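Local coordinates for ribosome-inactivating protein (Lychnis chalcedonica, PDB 2G5X) that belongs to the plant ribosome-inactivating protein family, whose fold joins a mixed beta sheet to a largely helical remainder, at residues T80-Y92 with F103-S117. Numbering follows the deposited sequence.
Sequences TNKLRANFFSDEY and FTDAEVLAPALPCAS
Ala85 turns its small methyl group into a hollow formed by the Phe103 ring and Ala106, with CB 3.5 Å from Phe103 CD2. Beside it the Phe87 and Phe103 side chains lie alongside one another, heading opposite ways, with their ring planes inclined at 46°, and Leu109 CD1 meets the edge of the Phe87 ring. Leu109 also reaches Tyr92, one face of whose ring is covered by the Ala112 methyl, with Ala112 CB 3.7 Å from Tyr92 CG. The backbones run parallel here: Ala85 N donates to Val108 O, and Ala85 O accepts from Ala110 N. Two residues earlier Leu83 O accepts from both Glu107 N and Val108 N, while the extended Glu107 side chain reaches back so that OE1 accepts from Leu83 N at 2.8 Å. Beyond Ala110 the pairing is interrupted; a water accepts from Phe87 N and lies within bonding range of Ala85 O and Ala110 O, before Leu113 N regains Phe87 O.

The Arg84 face is filled differently. Val108 CG2 lies against Arg84 CB, and Leu113 pushes one branch, CD2, against Asn86 CB (3.6 Å) and the other, CD1, against Phe88. Ser117 CA lies over one face of the Phe88 ring, 4.0 Å from its centroid, with Cys115 SG oblique to the same ring. A chi1 of 60° folds the Asp90 carboxylate back over its own backbone, where both oxygens meet Ser117: OD2 takes the hydroxyl OG at 2.8 Å, and OD1 is approached by the amide N from above the carboxylate plane.

Strand 108-109 is an outermost strand of the mixed sheet, with strand 83-87 between it and strand 69-76. Helix 99-102 packs Tyr99 and Ile102 against Phe87, Phe152 covers Leu113, and helix 119-126 lies against Cys115.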
loop_
_atom_site.group_PDB
_atom_site.type_symbol
_atom_site.label_atom_id
_atom_site.label_comp_id
_atom_site.label_asym_id
_atom_site.label_seq_id
_atom_site.Cartn_x
_atom_site.Cartn_y
_atom_site.Cartn_z
ATOM N N THR A 80 11.520 12.694 -21.590
ATOM C CA THR A 80 10.352 13.255 -22.267
ATOM C C THR A 80 9.403 13.990 -21.332
ATOM O O THR A 80 8.513 14.717 -21.784
ATOM C CB THR A 80 9.543 12.147 -22.950
ATOM O OG1 THR A 80 9.013 11.269 -21.946
ATOM C CG2 THR A 80 10.425 11.346 -23.901
ATOM N N ASN A 81 9.591 13.785 -20.032
ATOM C CA ASN A 81 8.750 14.392 -19.004
ATOM C C ASN A 81 7.304 13.885 -19.062
ATOM O O ASN A 81 6.383 14.547 -18.586
ATOM C CB ASN A 81 8.768 15.920 -19.115
ATOM C CG ASN A 81 8.068 16.592 -17.949
ATOM O OD1 ASN A 81 8.381 16.324 -16.789
ATOM N ND2 ASN A 81 7.116 17.468 -18.250
ATOM N N LYS A 82 7.113 12.703 -19.640
ATOM C CA LYS A 82 5.783 12.110 -19.746
ATOM C C LYS A 82 5.491 11.164 -18.585
ATOM O O LYS A 82 6.402 10.565 -18.026
ATOM C CB LYS A 82 5.649 11.336 -21.060
ATOM C CG LYS A 82 5.670 12.216 -22.297
ATOM C CD LYS A 82 5.442 11.412 -23.561
ATOM C CE LYS A 82 5.342 12.332 -24.770
ATOM N NZ LYS A 82 5.006 11.587 -26.014
ATOM N N LEU A 83 4.215 11.038 -18.226
ATOM C CA LEU A 83 3.816 10.132 -17.151
ATOM C C LEU A 83 3.980 8.705 -17.674
ATOM O O LEU A 83 3.429 8.362 -18.719
ATOM C CB LEU A 83 2.355 10.382 -16.762
ATOM C CG LEU A 83 2.087 11.698 -16.026
ATOM C CD1 LEU A 83 0.592 11.958 -15.954
ATOM C CD2 LEU A 83 2.684 11.622 -14.626
ATOM N N ARG A 84 4.740 7.881 -16.955
ATOM C CA ARG A 84 4.985 6.499 -17.378
ATOM C C ARG A 84 4.461 5.462 -16.382
ATOM O O ARG A 84 4.622 5.613 -15.169
ATOM C CB ARG A 84 6.489 6.274 -17.605
ATOM C CG ARG A 84 7.344 6.442 -16.354
ATOM C CD ARG A 84 8.840 6.280 -16.627
ATOM N NE ARG A 84 9.607 6.537 -15.410
ATOM C CZ ARG A 84 10.925 6.700 -15.358
ATOM N NH1 ARG A 84 11.655 6.633 -16.466
ATOM N NH2 ARG A 84 11.512 6.949 -14.193
ATOM N N ALA A 85 3.843 4.409 -16.909
ATOM C CA ALA A 85 3.289 3.333 -16.083
ATOM C C ALA A 85 4.309 2.214 -15.897
ATOM O O ALA A 85 4.794 1.645 -16.873
ATOM C CB ALA A 85 2.022 2.776 -16.731
ATOM N N ASN A 86 4.614 1.891 -14.640
ATOM C CA ASN A 86 5.591 0.850 -14.310
ATOM C C ASN A 86 4.944 -0.312 -13.549
ATOM O O ASN A 86 4.416 -0.120 -12.454
ATOM C CB ASN A 86 6.705 1.438 -13.436
ATOM C CG ASN A 86 7.261 2.740 -13.983
ATOM O OD1 ASN A 86 8.036 2.748 -14.938
ATOM N ND2 ASN A 86 6.857 3.855 -13.376
ATOM N N PHE A 87 4.995 -1.514 -14.114
ATOM C CA PHE A 87 4.418 -2.686 -13.453
ATOM C C PHE A 87 5.486 -3.646 -12.940
ATOM O O PHE A 87 6.547 -3.785 -13.551
ATOM C CB PHE A 87 3.506 -3.457 -14.410
ATOM C CG PHE A 87 2.257 -2.721 -14.778
ATOM C CD1 PHE A 87 2.112 -2.152 -16.040
ATOM C CD2 PHE A 87 1.230 -2.581 -13.851
ATOM C CE1 PHE A 87 0.952 -1.449 -16.374
ATOM C CE2 PHE A 87 0.069 -1.882 -14.174
ATOM C CZ PHE A 87 -0.071 -1.314 -15.439
ATOM N N PHE A 88 5.206 -4.306 -11.818
ATOM C CA PHE A 88 6.147 -5.277 -11.272
ATOM C C PHE A 88 6.324 -6.365 -12.333
ATOM O O PHE A 88 5.424 -6.607 -13.138
ATOM C CB PHE A 88 5.617 -5.870 -9.958
ATOM C CG PHE A 88 5.755 -4.945 -8.776
ATOM C CD1 PHE A 88 4.646 -4.598 -8.008
ATOM C CD2 PHE A 88 6.998 -4.416 -8.434
ATOM C CE1 PHE A 88 4.774 -3.739 -6.913
ATOM C CE2 PHE A 88 7.137 -3.557 -7.343
ATOM C CZ PHE A 88 6.023 -3.217 -6.581
ATOM N N SER A 89 7.485 -7.012 -12.333
ATOM C CA SER A 89 7.787 -8.036 -13.325
ATOM C C SER A 89 6.781 -9.176 -13.427
ATOM O O SER A 89 6.602 -9.739 -14.506
ATOM C CB SER A 89 9.182 -8.613 -13.074
ATOM O OG SER A 89 9.232 -9.310 -11.842
ATOM N N ASP A 90 6.128 -9.517 -12.317
ATOM C CA ASP A 90 5.160 -10.612 -12.313
ATOM C C ASP A 90 3.726 -10.174 -12.592
ATOM O O ASP A 90 2.815 -10.997 -12.623
ATOM C CB ASP A 90 5.239 -11.384 -10.985
ATOM C CG ASP A 90 4.937 -10.516 -9.776
ATOM O OD1 ASP A 90 5.145 -9.288 -9.846
ATOM O OD2 ASP A 90 4.510 -11.073 -8.742
ATOM N N GLU A 91 3.532 -8.874 -12.802
ATOM C CA GLU A 91 2.213 -8.329 -13.106
ATOM C C GLU A 91 2.216 -7.710 -14.506
ATOM O O GLU A 91 1.157 -7.444 -15.077
ATOM C CB GLU A 91 1.828 -7.251 -12.086
ATOM C CG GLU A 91 1.481 -7.756 -10.686
ATOM C CD GLU A 91 0.125 -8.446 -10.612
ATOM O OE1 GLU A 91 -0.647 -8.377 -11.592
ATOM O OE2 GLU A 91 -0.173 -9.052 -9.558
ATOM N N TYR A 92 3.411 -7.499 -15.057
ATOM C CA TYR A 92 3.568 -6.875 -16.375
ATOM C C TYR A 92 2.842 -7.562 -17.534
ATOM O O TYR A 92 2.136 -6.905 -18.300
ATOM C CB TYR A 92 5.059 -6.746 -16.723
ATOM C CG TYR A 92 5.337 -5.994 -18.009
ATOM C CD1 TYR A 92 5.370 -4.600 -18.035
ATOM C CD2 TYR A 92 5.557 -6.679 -19.204
ATOM C CE1 TYR A 92 5.620 -3.904 -19.227
ATOM C CE2 TYR A 92 5.801 -5.999 -20.396
ATOM C CZ TYR A 92 5.832 -4.614 -20.401
ATOM O OH TYR A 92 6.070 -3.945 -21.583
ATOM N N PHE A 103 -3.849 3.043 -15.070
ATOM C CA PHE A 103 -3.291 4.366 -14.798
ATOM C C PHE A 103 -3.944 5.341 -15.768
ATOM O O PHE A 103 -3.441 5.593 -16.863
ATOM C CB PHE A 103 -1.773 4.361 -14.986
ATOM C CG PHE A 103 -1.031 3.636 -13.899
ATOM C CD1 PHE A 103 -0.983 4.154 -12.606
ATOM C CD2 PHE A 103 -0.384 2.436 -14.162
ATOM C CE1 PHE A 103 -0.298 3.484 -11.593
ATOM C CE2 PHE A 103 0.305 1.758 -13.154
ATOM C CZ PHE A 103 0.346 2.285 -11.867
ATOM N N THR A 104 -5.084 5.872 -15.344
ATOM C CA THR A 104 -5.883 6.808 -16.125
ATOM C C THR A 104 -5.121 7.896 -16.876
ATOM O O THR A 104 -5.457 8.212 -18.015
ATOM C CB THR A 104 -6.917 7.517 -15.227
ATOM O OG1 THR A 104 -7.556 6.557 -14.378
ATOM C CG2 THR A 104 -7.972 8.211 -16.080
ATOM N N ASP A 105 -4.099 8.464 -16.244
ATOM C CA ASP A 105 -3.350 9.558 -16.859
ATOM C C ASP A 105 -2.035 9.198 -17.544
ATOM O O ASP A 105 -1.356 10.076 -18.080
ATOM C CB ASP A 105 -3.081 10.642 -15.808
ATOM C CG ASP A 105 -4.338 11.065 -15.071
ATOM O OD1 ASP A 105 -5.323 11.436 -15.745
ATOM O OD2 ASP A 105 -4.340 11.033 -13.819
ATOM N N ALA A 106 -1.677 7.918 -17.540
ATOM C CA ALA A 106 -0.420 7.480 -18.155
ATOM C C ALA A 106 -0.292 7.868 -19.626
ATOM O O ALA A 106 -1.235 7.715 -20.407
ATOM C CB ALA A 106 -0.264 5.968 -18.005
ATOM N N GLU A 107 0.888 8.358 -19.995
ATOM C CA GLU A 107 1.174 8.768 -21.367
ATOM C C GLU A 107 1.999 7.720 -22.110
ATOM O O GLU A 107 1.976 7.655 -23.343
ATOM C CB GLU A 107 1.912 10.110 -21.371
ATOM C CG GLU A 107 1.044 11.278 -20.919
ATOM C CD GLU A 107 1.818 12.578 -20.785
ATOM O OE1 GLU A 107 2.590 12.717 -19.813
ATOM O OE2 GLU A 107 1.655 13.460 -21.655
ATOM N N VAL A 108 2.738 6.910 -21.360
ATOM C CA VAL A 108 3.552 5.858 -21.955
ATOM C C VAL A 108 3.704 4.659 -21.022
ATOM O O VAL A 108 3.638 4.792 -19.800
ATOM C CB VAL A 108 4.979 6.360 -22.321
ATOM C CG1 VAL A 108 4.897 7.475 -23.360
ATOM C CG2 VAL A 108 5.707 6.837 -21.074
ATOM N N LEU A 109 3.885 3.485 -21.619
ATOM C CA LEU A 109 4.102 2.253 -20.867
ATOM C C LEU A 109 5.617 2.089 -20.792
ATOM O O LEU A 109 6.287 2.033 -21.825
ATOM C CB LEU A 109 3.504 1.051 -21.609
ATOM C CG LEU A 109 3.900 -0.331 -21.063
ATOM C CD1 LEU A 109 3.225 -0.578 -19.717
ATOM C CD2 LEU A 109 3.505 -1.411 -22.063
ATOM N N ALA A 110 6.161 2.037 -19.581
ATOM C CA ALA A 110 7.602 1.871 -19.415
ATOM C C ALA A 110 7.917 0.384 -19.341
ATOM O O ALA A 110 7.012 -0.446 -19.238
ATOM C CB ALA A 110 8.071 2.572 -18.140
ATOM N N PRO A 111 9.207 0.022 -19.418
ATOM C CA PRO A 111 9.586 -1.391 -19.347
ATOM C C PRO A 111 9.207 -1.952 -17.977
ATOM O O PRO A 111 8.963 -1.194 -17.038
ATOM C CB PRO A 111 11.101 -1.355 -19.546
ATOM C CG PRO A 111 11.311 -0.130 -20.384
ATOM C CD PRO A 111 10.372 0.865 -19.743
ATOM N N ALA A 112 9.158 -3.274 -17.860
ATOM C CA ALA A 112 8.818 -3.901 -16.586
ATOM C C ALA A 112 9.829 -3.496 -15.517
ATOM O O ALA A 112 11.009 -3.296 -15.811
ATOM C CB ALA A 112 8.802 -5.419 -16.734
ATOM N N LEU A 113 9.360 -3.378 -14.278
ATOM C CA LEU A 113 10.221 -3.015 -13.158
ATOM C C LEU A 113 11.219 -4.133 -12.867
ATOM O O LEU A 113 10.958 -5.304 -13.157
ATOM C CB LEU A 113 9.380 -2.740 -11.909
ATOM C CG LEU A 113 8.568 -1.439 -11.905
ATOM C CD1 LEU A 113 7.628 -1.424 -10.706
ATOM C CD2 LEU A 113 9.519 -0.248 -11.859
ATOM N N PRO A 114 12.378 -3.781 -12.286
ATOM C CA PRO A 114 13.438 -4.735 -11.946
ATOM C C PRO A 114 13.167 -5.647 -10.747
ATOM O O PRO A 114 14.105 -6.149 -10.128
ATOM C CB PRO A 114 14.653 -3.832 -11.731
ATOM C CG PRO A 114 14.043 -2.592 -11.161
ATOM C CD PRO A 114 12.821 -2.395 -12.044
ATOM N N CYS A 115 11.896 -5.857 -10.413
ATOM C CA CYS A 115 11.544 -6.744 -9.306
ATOM C C CYS A 115 10.075 -7.165 -9.365
ATOM O O CYS A 115 9.285 -6.584 -10.112
ATOM C CB CYS A 115 11.852 -6.082 -7.955
ATOM S SG CYS A 115 10.709 -4.789 -7.420
ATOM N N ALA A 116 9.725 -8.189 -8.588
ATOM C CA ALA A 116 8.355 -8.700 -8.541
ATOM C C ALA A 116 7.553 -8.089 -7.389
ATOM O O ALA A 116 8.108 -7.419 -6.519
ATOM C CB ALA A 116 8.368 -10.220 -8.422
ATOM N N SER A 117 6.246 -8.351 -7.386
ATOM C CA SER A 117 5.326 -7.815 -6.382
ATOM C C SER A 117 5.212 -8.577 -5.062
ATOM O O SER A 117 4.627 -8.073 -4.102
ATOM C CB SER A 117 3.927 -7.731 -6.986
ATOM O OG SER A 117 3.398 -9.037 -7.162
HETATM O O HOH W 1 2.409 9.941 -24.904
HETATM O O HOH W 2 5.918 -1.401 -16.761
HETATM O O HOH W 3 10.004 1.045 -15.901
HETATM O O HOH W 4 0.861 -10.801 -8.079
#